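Local coordinates for protein structure-specific endonuclease subunit SLX1 (Candida glabrata, PDB 4XLG) that probably acts as the catalytic subunit of the SLX1-SLX4 structure-specific endonuclease, which cuts branched DNA near its junctions during DNA repair and recombination, at residues B[10-21]-B[56-67]; B[233-241]-B[291-299]. The protein carries 1 engineered substitution. All blocks are in the same frame, centred on the assembly; numbering follows the deposited sequence.

Contact 1. Residues B[10-21]-B[56-67]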
loop_
_atom_site.group_PDB
_atom_site.type_symbol
_atom_site.label_atom_id
_atom_site.label_comp_id
_atom_site.label_asym_id
_atom_site.label_seq_id
_atom_site.Cartn_x
_atom_site.Cartn_y
_atom_site.Cartn_z
ATOM N N PHE B 10 -7.407 5.114 3.064
ATOM C CA PHE B 10 -6.276 5.866 2.558
ATOM C C PHE B 10 -5.164 5.838 3.570
ATOM O O PHE B 10 -5.397 6.098 4.746
ATOM C CB PHE B 10 -6.679 7.349 2.282
ATOM C CG PHE B 10 -5.559 8.142 1.591
ATOM C CD1 PHE B 10 -4.521 8.739 2.319
ATOM C CD2 PHE B 10 -5.540 8.187 0.213
ATOM C CE1 PHE B 10 -3.438 9.426 1.644
ATOM C CE2 PHE B 10 -4.493 8.902 -0.492
ATOM C CZ PHE B 10 -3.455 9.512 0.235
ATOM N N TYR B 11 -3.941 5.513 3.144
ATOM C CA TYR B 11 -2.830 5.684 4.082
ATOM C C TYR B 11 -1.653 5.995 3.166
ATOM O O TYR B 11 -1.373 5.216 2.229
ATOM C CB TYR B 11 -2.575 4.408 4.952
ATOM C CG TYR B 11 -2.166 4.802 6.370
ATOM C CD1 TYR B 11 -0.874 5.402 6.615
ATOM C CD2 TYR B 11 -3.057 4.690 7.417
ATOM C CE1 TYR B 11 -0.531 5.827 7.923
ATOM C CE2 TYR B 11 -2.721 5.088 8.703
ATOM C CZ TYR B 11 -1.467 5.675 8.923
ATOM O OH TYR B 11 -1.174 6.074 10.211
ATOM N N GLY B 12 -0.957 7.103 3.425
ATOM C CA GLY B 12 0.061 7.499 2.467
ATOM C C GLY B 12 1.303 7.978 3.205
ATOM O O GLY B 12 1.236 8.447 4.346
ATOM N N CYS B 13 2.436 7.830 2.527
ATOM C CA CYS B 13 3.722 8.380 2.990
ATOM C C CYS B 13 4.056 9.567 2.101
ATOM O O CYS B 13 4.203 9.396 0.897
ATOM C CB CYS B 13 4.864 7.373 2.852
ATOM S SG CYS B 13 4.813 6.000 3.992
ATOM N N TYR B 14 4.220 10.740 2.711
ATOM C CA TYR B 14 4.336 11.994 1.960
ATOM C C TYR B 14 5.690 12.610 2.107
ATOM O O TYR B 14 6.418 12.403 3.089
ATOM C CB TYR B 14 3.265 13.021 2.406
ATOM C CG TYR B 14 3.275 13.295 3.936
ATOM C CD1 TYR B 14 4.092 14.300 4.493
ATOM C CD2 TYR B 14 2.470 12.507 4.816
ATOM C CE1 TYR B 14 4.094 14.547 5.871
ATOM C CE2 TYR B 14 2.435 12.771 6.205
ATOM C CZ TYR B 14 3.285 13.811 6.704
ATOM O OH TYR B 14 3.290 14.041 8.040
ATOM N N LEU B 15 6.030 13.387 1.068
ATOM C CA LEU B 15 7.254 14.200 1.102
ATOM C C LEU B 15 6.855 15.682 1.045
ATOM O O LEU B 15 6.092 16.086 0.142
ATOM C CB LEU B 15 8.144 13.843 -0.100
ATOM C CG LEU B 15 9.400 14.725 -0.274
ATOM C CD1 LEU B 15 10.370 14.557 0.925
ATOM C CD2 LEU B 15 10.088 14.417 -1.632
ATOM N N LEU B 16 7.321 16.449 2.027
ATOM C CA LEU B 16 7.080 17.903 2.054
ATOM C C LEU B 16 8.372 18.579 1.660
ATOM O O LEU B 16 9.445 18.099 1.978
ATOM C CB LEU B 16 6.700 18.409 3.456
ATOM C CG LEU B 16 5.570 17.665 4.183
ATOM C CD1 LEU B 16 5.364 18.402 5.589
ATOM C CD2 LEU B 16 4.284 17.665 3.276
ATOM N N GLN B 17 8.234 19.704 0.974
ATOM C CA GLN B 17 9.357 20.573 0.688
ATOM C C GLN B 17 8.962 21.966 1.134
ATOM O O GLN B 17 7.937 22.472 0.719
ATOM C CB GLN B 17 9.662 20.556 -0.810
ATOM C CG GLN B 17 10.902 21.481 -1.166
ATOM C CD GLN B 17 11.234 21.431 -2.671
ATOM O OE1 GLN B 17 10.455 20.901 -3.484
ATOM N NE2 GLN B 17 12.369 21.988 -3.027
ATOM N N SER B 18 9.774 22.592 1.982
ATOM C CA SER B 18 9.425 23.950 2.431
ATOM C C SER B 18 9.299 24.899 1.231
ATOM O O SER B 18 10.146 24.893 0.288
ATOM C CB SER B 18 10.498 24.452 3.426
ATOM O OG SER B 18 10.276 25.845 3.703
ATOM N N ILE B 19 8.273 25.753 1.240
ATOM C CA ILE B 19 8.164 26.672 0.091
ATOM C C ILE B 19 9.257 27.723 0.082
ATOM O O ILE B 19 9.875 27.981 -0.951
ATOM C CB ILE B 19 6.727 27.309 0.081
ATOM C CG1 ILE B 19 5.753 26.148 -0.196
ATOM C CG2 ILE B 19 6.582 28.415 -1.002
ATOM C CD1 ILE B 19 4.261 26.516 0.243
ATOM N N SER B 20 9.540 28.299 1.226
ATOM C CA SER B 20 10.588 29.331 1.301
ATOM C C SER B 20 11.985 28.697 1.420
ATOM O O SER B 20 12.944 29.230 0.852
ATOM C CB SER B 20 10.301 30.265 2.507
ATOM O OG SER B 20 11.251 31.320 2.602
ATOM N N LYS B 21 12.125 27.634 2.216
ATOM C CA LYS B 21 13.486 27.078 2.503
ATOM C C LYS B 21 13.589 25.823 1.648
ATOM O O LYS B 21 13.286 24.730 2.080
ATOM C CB LYS B 21 13.646 26.755 4.011
ATOM C CG LYS B 21 13.685 28.080 4.767
ATOM C CD LYS B 21 13.952 27.991 6.291
ATOM C CE LYS B 21 15.358 27.849 6.589
ATOM N NZ LYS B 21 15.630 28.203 8.037
ATOM N N GLY B 56 10.227 30.715 8.797
ATOM C CA GLY B 56 9.950 30.603 7.372
ATOM C C GLY B 56 9.980 29.177 6.813
ATOM O O GLY B 56 9.762 28.986 5.624
ATOM N N THR B 57 10.235 28.164 7.637
ATOM C CA THR B 57 10.128 26.788 7.138
ATOM C C THR B 57 8.678 26.488 6.701
ATOM O O THR B 57 8.423 25.999 5.592
ATOM C CB THR B 57 10.539 25.778 8.193
ATOM O OG1 THR B 57 11.914 26.020 8.520
ATOM C CG2 THR B 57 10.457 24.390 7.641
ATOM N N ARG B 58 7.732 26.800 7.572
ATOM C CA ARG B 58 6.315 26.835 7.136
ATOM C C ARG B 58 6.003 28.076 6.279
ATOM O O ARG B 58 6.526 29.175 6.512
ATOM C CB ARG B 58 5.424 26.856 8.386
ATOM C CG ARG B 58 5.600 25.632 9.262
ATOM C CD ARG B 58 4.877 26.029 10.568
ATOM N NE ARG B 58 4.858 24.948 11.513
ATOM C CZ ARG B 58 5.822 24.700 12.398
ATOM N NH1 ARG B 58 6.940 25.439 12.398
ATOM N NH2 ARG B 58 5.658 23.714 13.276
ATOM N N PRO B 59 5.107 27.930 5.297
ATOM C CA PRO B 59 4.398 26.683 4.992
ATOM C C PRO B 59 5.188 25.697 4.135
ATOM O O PRO B 59 6.058 26.106 3.316
ATOM C CB PRO B 59 3.163 27.168 4.157
ATOM C CG PRO B 59 3.644 28.484 3.522
ATOM C CD PRO B 59 4.616 29.111 4.531
ATOM N N TRP B 60 4.806 24.448 4.268
ATOM C CA TRP B 60 5.340 23.355 3.477
ATOM C C TRP B 60 4.470 23.135 2.260
ATOM O O TRP B 60 3.242 23.224 2.350
ATOM C CB TRP B 60 5.310 22.058 4.309
ATOM C CG TRP B 60 6.153 22.040 5.520
ATOM C CD1 TRP B 60 5.746 22.315 6.817
ATOM C CD2 TRP B 60 7.508 21.624 5.600
ATOM N NE1 TRP B 60 6.799 22.105 7.685
ATOM C CE2 TRP B 60 7.881 21.659 6.966
ATOM C CE3 TRP B 60 8.447 21.211 4.644
ATOM C CZ2 TRP B 60 9.162 21.291 7.410
ATOM C CZ3 TRP B 60 9.733 20.837 5.078
ATOM C CH2 TRP B 60 10.082 20.882 6.444
ATOM N N GLU B 61 5.079 22.703 1.158
ATOM C CA GLU B 61 4.326 22.166 0.005
ATOM C C GLU B 61 4.376 20.632 0.055
ATOM O O GLU B 61 5.458 20.076 0.230
ATOM C CB GLU B 61 4.989 22.647 -1.338
ATOM C CG GLU B 61 4.282 22.078 -2.593
ATOM C CD GLU B 61 5.082 22.340 -3.874
ATOM O OE1 GLU B 61 6.253 22.781 -3.796
ATOM O OE2 GLU B 61 4.517 22.096 -4.975
ATOM N N MET B 62 3.224 19.946 -0.030
ATOM C CA MET B 62 3.305 18.483 -0.147
ATOM C C MET B 62 3.595 18.180 -1.612
ATOM O O MET B 62 2.743 18.376 -2.455
ATOM C CB MET B 62 1.994 17.822 0.329
ATOM C CG MET B 62 2.114 16.256 0.271
ATOM S SD MET B 62 0.614 15.477 0.943
ATOM C CE MET B 62 0.776 15.910 2.675
ATOM N N VAL B 63 4.797 17.684 -1.928
ATOM C CA VAL B 63 5.105 17.548 -3.339
ATOM C C VAL B 63 4.788 16.172 -3.918
ATOM O O VAL B 63 4.615 16.022 -5.149
ATOM C CB VAL B 63 6.617 17.888 -3.623
ATOM C CG1 VAL B 63 6.867 19.407 -3.294
ATOM C CG2 VAL B 63 7.624 16.993 -2.846
ATOM N N ALA B 64 4.736 15.163 -3.046
ATOM C CA ALA B 64 4.466 13.786 -3.509
ATOM C C ALA B 64 3.881 12.982 -2.372
ATOM O O ALA B 64 4.134 13.271 -1.200
ATOM C CB ALA B 64 5.752 13.085 -4.027
ATOM N N ILE B 65 3.117 11.950 -2.722
ATOM C CA ILE B 65 2.670 11.036 -1.677
ATOM C C ILE B 65 2.586 9.635 -2.333
ATOM O O ILE B 65 2.188 9.513 -3.499
ATOM C CB ILE B 65 1.319 11.480 -1.036
ATOM C CG1 ILE B 65 0.980 10.587 0.195
ATOM C CG2 ILE B 65 0.137 11.496 -2.086
ATOM C CD1 ILE B 65 -0.180 11.303 1.031
ATOM N N VAL B 66 3.009 8.627 -1.586
ATOM C CA VAL B 66 2.912 7.228 -2.004
ATOM C C VAL B 66 1.765 6.675 -1.194
ATOM O O VAL B 66 1.792 6.783 0.041
ATOM C CB VAL B 66 4.197 6.462 -1.686
ATOM C CG1 VAL B 66 4.083 4.911 -2.012
ATOM C CG2 VAL B 66 5.419 7.110 -2.452
ATOM N N TYR B 67 0.754 6.109 -1.854
ATOM C CA TYR B 67 -0.367 5.602 -1.057
ATOM C C TYR B 67 -0.803 4.239 -1.621
ATOM O O TYR B 67 -0.166 3.707 -2.545
ATOM C CB TYR B 67 -1.529 6.629 -1.024
ATOM C CG TYR B 67 -2.204 6.900 -2.365
ATOM C CD1 TYR B 67 -1.635 7.773 -3.304
ATOM C CD2 TYR B 67 -3.442 6.295 -2.670
ATOM C CE1 TYR B 67 -2.261 8.030 -4.518
ATOM C CE2 TYR B 67 -4.075 6.558 -3.900
ATOM C CZ TYR B 67 -3.476 7.443 -4.806
ATOM O OH TYR B 67 -4.102 7.680 -6.009
HETATM O O HOH W 1 8.521 22.079 -5.158
HETATM O O HOH W 2 8.142 23.866 -2.140
HETATM O O HOH W 3 7.878 28.331 3.545
#
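Cys-13 and Val-66 pair in the antiparallel part of the mixed sheet of the GIY-YIG nuclease domain. Gly-12, Cys-13 and Tyr-14 probably match the GIY half of the family signature. Strand 25-30, on the other edge of strand 12-18, carries Tyr-26, Ile-27 and Gly-28, the likely YIG half. A classic beta bulge shifts the register by one: Leu-15 N donates to Ala-64 O (3.0 Å), but Leu-15 O accepts from Val-63 N (2.9 Å).

Leu-16 crosses Trp-60 at about a right angle. Its CD1 stands over the five-membered ring, 3.9 Å from the centroid, a CH-pi contact. Thr-57 CG2 covers the opposite face of the indole. Met-62 bends at chi3 (-69°), which brings CE to 3.8 Å from Tyr-14 CB; its SD makes an oblique Met-aromatic contact with the Tyr-14 ring. The Tyr-14 OH bonds to His-40 and Arg-36. Phe-10 CE2 lies over a face of the Tyr-67 ring, 3.6 Å from Tyr-67 CG; the rings (planes at 22°) are slid apart and barely overlap. Ser-18 OG donates to a lone pair of Thr-57 O (2.7 Å) and accepts from Lys-21 N in an ST motif.

Gln-17 NE2 bonds to Arg-22 O, and Glu-61 OE2 to Asn-134 ND2. Water 1 donates to Gln-17 OE1 (2.8 Å) and to Glu-61 OE1 (2.7 Å). It joins two oxygens that, with the glutamate ionised as is likely, have no proton to share.

Contact 2. Residues B[233-241]-B[291-299]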
loop_
_atom_site.group_PDB
_atom_site.type_symbol
_atom_site.label_atom_id
_atom_site.label_comp_id
_atom_site.label_asym_id
_atom_site.label_seq_id
_atom_site.Cartn_x
_atom_site.Cartn_y
_atom_site.Cartn_z
ATOM N N ASN B 233 -17.694 -18.460 9.153
ATOM C CA ASN B 233 -16.777 -19.025 8.160
ATOM C C ASN B 233 -16.204 -17.963 7.207
ATOM O O ASN B 233 -16.786 -17.666 6.163
ATOM C CB ASN B 233 -17.478 -20.120 7.352
ATOM N N ILE B 234 -15.059 -17.403 7.578
ATOM C CA ILE B 234 -14.356 -16.401 6.771
ATOM C C ILE B 234 -14.154 -16.824 5.304
ATOM O O ILE B 234 -14.334 -16.021 4.397
ATOM C CB ILE B 234 -12.996 -16.075 7.411
ATOM C CG1 ILE B 234 -13.162 -14.938 8.423
ATOM C CG2 ILE B 234 -11.957 -15.715 6.351
ATOM C CD1 ILE B 234 -13.170 -13.525 7.788
ATOM N N SER B 235 -13.825 -18.091 5.067
ATOM C CA SER B 235 -13.576 -18.554 3.699
ATOM C C SER B 235 -14.841 -18.461 2.848
ATOM O O SER B 235 -14.774 -18.375 1.620
ATOM C CB SER B 235 -13.045 -19.997 3.682
ATOM O OG SER B 235 -14.111 -20.939 3.770
ATOM N N GLU B 236 -15.998 -18.480 3.495
ATOM C CA GLU B 236 -17.235 -18.450 2.743
ATOM C C GLU B 236 -17.759 -17.042 2.525
ATOM O O GLU B 236 -18.673 -16.840 1.721
ATOM C CB GLU B 236 -18.313 -19.294 3.450
ATOM N N ASN B 237 -17.209 -16.064 3.238
ATOM C CA ASN B 237 -17.797 -14.721 3.184
ATOM C C ASN B 237 -16.881 -13.636 2.644
ATOM O O ASN B 237 -17.246 -12.448 2.610
ATOM C CB ASN B 237 -18.294 -14.342 4.571
ATOM C CG ASN B 237 -19.495 -15.171 4.976
ATOM O OD1 ASN B 237 -20.591 -14.938 4.489
ATOM N ND2 ASN B 237 -19.285 -16.173 5.829
ATOM N N LEU B 238 -15.673 -14.037 2.257
ATOM C CA LEU B 238 -14.760 -13.109 1.601
ATOM C C LEU B 238 -14.876 -13.335 0.092
ATOM O O LEU B 238 -14.705 -14.466 -0.392
ATOM C CB LEU B 238 -13.320 -13.319 2.076
ATOM C CG LEU B 238 -12.992 -12.929 3.513
ATOM C CD1 LEU B 238 -11.464 -13.121 3.781
ATOM C CD2 LEU B 238 -13.415 -11.450 3.746
ATOM N N PHE B 239 -15.187 -12.265 -0.635
ATOM C CA PHE B 239 -15.408 -12.350 -2.064
ATOM C C PHE B 239 -14.357 -11.546 -2.809
ATOM O O PHE B 239 -13.718 -10.664 -2.233
ATOM C CB PHE B 239 -16.779 -11.836 -2.424
ATOM C CG PHE B 239 -17.878 -12.535 -1.682
ATOM C CD1 PHE B 239 -18.062 -13.904 -1.826
ATOM C CD2 PHE B 239 -18.688 -11.840 -0.808
ATOM C CE1 PHE B 239 -19.081 -14.581 -1.126
ATOM C CE2 PHE B 239 -19.721 -12.490 -0.120
ATOM C CZ PHE B 239 -19.909 -13.868 -0.264
ATOM N N ALA B 240 -14.207 -11.859 -4.086
ATOM C CA ALA B 240 -13.264 -11.184 -4.965
ATOM C C ALA B 240 -14.022 -10.729 -6.198
ATOM O O ALA B 240 -14.886 -11.469 -6.722
ATOM C CB ALA B 240 -12.100 -12.119 -5.352
ATOM N N PHE B 241 -13.730 -9.506 -6.641
ATOM C CA PHE B 241 -14.408 -8.895 -7.780
ATOM C C PHE B 241 -13.395 -8.373 -8.770
ATOM O O PHE B 241 -12.295 -7.986 -8.384
ATOM C CB PHE B 241 -15.297 -7.718 -7.344
ATOM C CG PHE B 241 -16.308 -8.073 -6.302
ATOM C CD1 PHE B 241 -15.950 -8.131 -4.962
ATOM C CD2 PHE B 241 -17.613 -8.353 -6.668
ATOM C CE1 PHE B 241 -16.889 -8.450 -4.002
ATOM C CE2 PHE B 241 -18.569 -8.667 -5.713
ATOM C CZ PHE B 241 -18.200 -8.725 -4.384
ATOM N N VAL B 291 -8.045 -5.926 -4.355
ATOM C CA VAL B 291 -8.971 -7.050 -4.199
ATOM C C VAL B 291 -9.239 -7.315 -2.716
ATOM O O VAL B 291 -10.402 -7.471 -2.282
ATOM C CB VAL B 291 -8.406 -8.334 -4.887
ATOM C CG1 VAL B 291 -9.328 -9.530 -4.624
ATOM C CG2 VAL B 291 -8.305 -8.090 -6.392
ATOM N N ILE B 292 -8.171 -7.322 -1.917
ATOM C CA ILE B 292 -8.322 -7.544 -0.490
ATOM C C ILE B 292 -9.035 -6.398 0.205
ATOM O O ILE B 292 -9.855 -6.608 1.141
ATOM C CB ILE B 292 -6.936 -7.736 0.163
ATOM C CG1 ILE B 292 -6.232 -9.016 -0.425
ATOM C CG2 ILE B 292 -7.086 -7.917 1.673
ATOM C CD1 ILE B 292 -7.090 -10.368 -0.301
ATOM N N TYR B 293 -8.719 -5.178 -0.226
ATOM C CA TYR B 293 -9.384 -4.000 0.360
ATOM C C TYR B 293 -10.911 -4.166 0.297
ATOM O O TYR B 293 -11.604 -4.093 1.311
ATOM C CB TYR B 293 -8.993 -2.700 -0.345
ATOM C CG TYR B 293 -9.876 -1.535 0.097
ATOM C CD1 TYR B 293 -9.631 -0.876 1.320
ATOM C CD2 TYR B 293 -10.987 -1.152 -0.675
ATOM C CE1 TYR B 293 -10.505 0.163 1.778
ATOM C CE2 TYR B 293 -11.862 -0.118 -0.243
ATOM C CZ TYR B 293 -11.601 0.525 0.986
ATOM O OH TYR B 293 -12.405 1.513 1.398
ATOM N N TYR B 294 -11.424 -4.459 -0.888
ATOM C CA TYR B 294 -12.871 -4.535 -0.990
ATOM C C TYR B 294 -13.410 -5.802 -0.305
ATOM O O TYR B 294 -14.493 -5.784 0.292
ATOM C CB TYR B 294 -13.290 -4.501 -2.458
ATOM C CG TYR B 294 -13.066 -3.127 -3.060
ATOM C CD1 TYR B 294 -13.887 -2.050 -2.695
ATOM C CD2 TYR B 294 -12.025 -2.905 -3.959
ATOM C CE1 TYR B 294 -13.674 -0.763 -3.219
ATOM C CE2 TYR B 294 -11.807 -1.633 -4.507
ATOM C CZ TYR B 294 -12.610 -0.562 -4.111
ATOM O OH TYR B 294 -12.430 0.698 -4.658
ATOM N N SER B 295 -12.649 -6.887 -0.420
ATOM C CA SER B 295 -13.062 -8.162 0.131
ATOM C C SER B 295 -13.324 -8.051 1.619
ATOM O O SER B 295 -14.389 -8.418 2.127
ATOM C CB SER B 295 -11.980 -9.248 -0.143
ATOM O OG SER B 295 -12.555 -10.503 0.193
ATOM N N ILE B 296 -12.355 -7.522 2.331
ATOM C CA ILE B 296 -12.478 -7.433 3.780
ATOM C C ILE B 296 -13.479 -6.379 4.201
ATOM O O ILE B 296 -14.303 -6.616 5.084
ATOM C CB ILE B 296 -11.105 -7.123 4.416
ATOM C CG1 ILE B 296 -10.155 -8.295 4.188
ATOM C CG2 ILE B 296 -11.256 -6.781 5.900
ATOM C CD1 ILE B 296 -8.772 -7.962 4.726
ATOM N N LYS B 297 -13.495 -5.233 3.516
ATOM C CA LYS B 297 -14.419 -4.185 3.955
ATOM C C LYS B 297 -15.881 -4.565 3.714
ATOM O O LYS B 297 -16.775 -4.188 4.490
ATOM C CB LYS B 297 -14.093 -2.875 3.243
ATOM C CG LYS B 297 -14.849 -1.699 3.881
ATOM C CD LYS B 297 -14.148 -0.435 3.473
ATOM C CE LYS B 297 -14.824 0.764 4.108
ATOM N NZ LYS B 297 -14.887 0.675 5.589
ATOM N N LEU B 298 -16.139 -5.288 2.628
ATOM C CA LEU B 298 -17.515 -5.732 2.396
ATOM C C LEU B 298 -17.953 -6.674 3.511
ATOM O O LEU B 298 -19.089 -6.635 3.951
ATOM C CB LEU B 298 -17.650 -6.408 1.032
ATOM C CG LEU B 298 -17.566 -5.397 -0.130
ATOM C CD1 LEU B 298 -17.204 -6.126 -1.433
ATOM C CD2 LEU B 298 -18.846 -4.569 -0.298
ATOM N N ASN B 299 -17.047 -7.537 3.947
ATOM C CA ASN B 299 -17.390 -8.516 4.974
ATOM C C ASN B 299 -17.607 -7.830 6.312
ATOM O O ASN B 299 -18.441 -8.247 7.090
ATOM C CB ASN B 299 -16.279 -9.571 5.073
ATOM C CG ASN B 299 -16.593 -10.653 6.110
ATOM O OD1 ASN B 299 -15.836 -10.863 7.056
ATOM N ND2 ASN B 299 -17.724 -11.311 5.945
HETATM O O HOH W 4 -16.177 -10.019 0.686
HETATM O O HOH W 5 -12.560 -7.776 -4.408
#
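Asn-299, Leu-238 and Ser-295 carry the meeting of helix 288-299 with segment 233-241. Ser-295 makes the direct polar bond. Its OG donates to Phe-239 O at 2.7 Å, tilted 29° from the carbonyl plane. The hydroxyl stands opposite the helix backbone N across the first side-chain bond (chi1 -169°), and this turns it to the strand. Leu-238 CB packs on Ser-295 OG at 3.5 Å.

Leu-238 lays its CD2 branch on the next turn of the helix. CD2 is 3.6 Å from Ser-295 O and 3.7 Å from Asn-299 CB. Leu-238 also touches Leu-253 of helix 253-260.

Asn-299 crosses Leu-238 at about a right angle. The closest approaches of its amide are to carbon: ND2 is 3.4 Å from Asn-237 CB, and OD1 is 3.8 Å from Ile-234 CD1. No hydrogen bond joins it to segment 233-241. The amide of Asn-237 turns the other way, with ND2 bonded to Asn-233 O and OD1 to Asn-229 N.

Two waters fill in where the backbones do not meet. Water 4 accepts from Phe-239 N and donates to Ser-295 O and Asn-237 O. Water 5 accepts from Phe-241 N and donates to Val-291 O. Both helix carbonyls gain a water donor in this way. On the strand, Phe-241 CE1 meets Leu-298 CD1 at 3.5 Å, near the end of the helix, and Ala-240 packs on Val-291, at the start of segment 291-299.

Strand 239-241 pairs with strand 250-252. It runs straight into Cys-242, a zinc ligand, while His-252 on the partner strand binds the other zinc. The two four-residue sites interleave along the chain, the cross-brace arrangement of RING-type zinc domains, and the C-terminal helix packs against it.

From the N terminus, strand 12-18 opens contact 1. The chain then passes through strand 25-30 and helix 33-41 before strand 60-67 closes the loop beside it. The nuclease sheet continues with strands 129-132 and 160-168. Long helix 176-213 follows and spans both parts of the fold: it touches Pro-59 and Tyr-67 of contact 1, and Phe-239 and Phe-241 of contact 2. Contact 2 opens only afterwards and closes a second loop, holding zinc ligands, with the C-terminal helix. The two contacts are in series, neither nested nor crossed. Their centres lie about 34 Å apart, on opposite sides of the chain's centre.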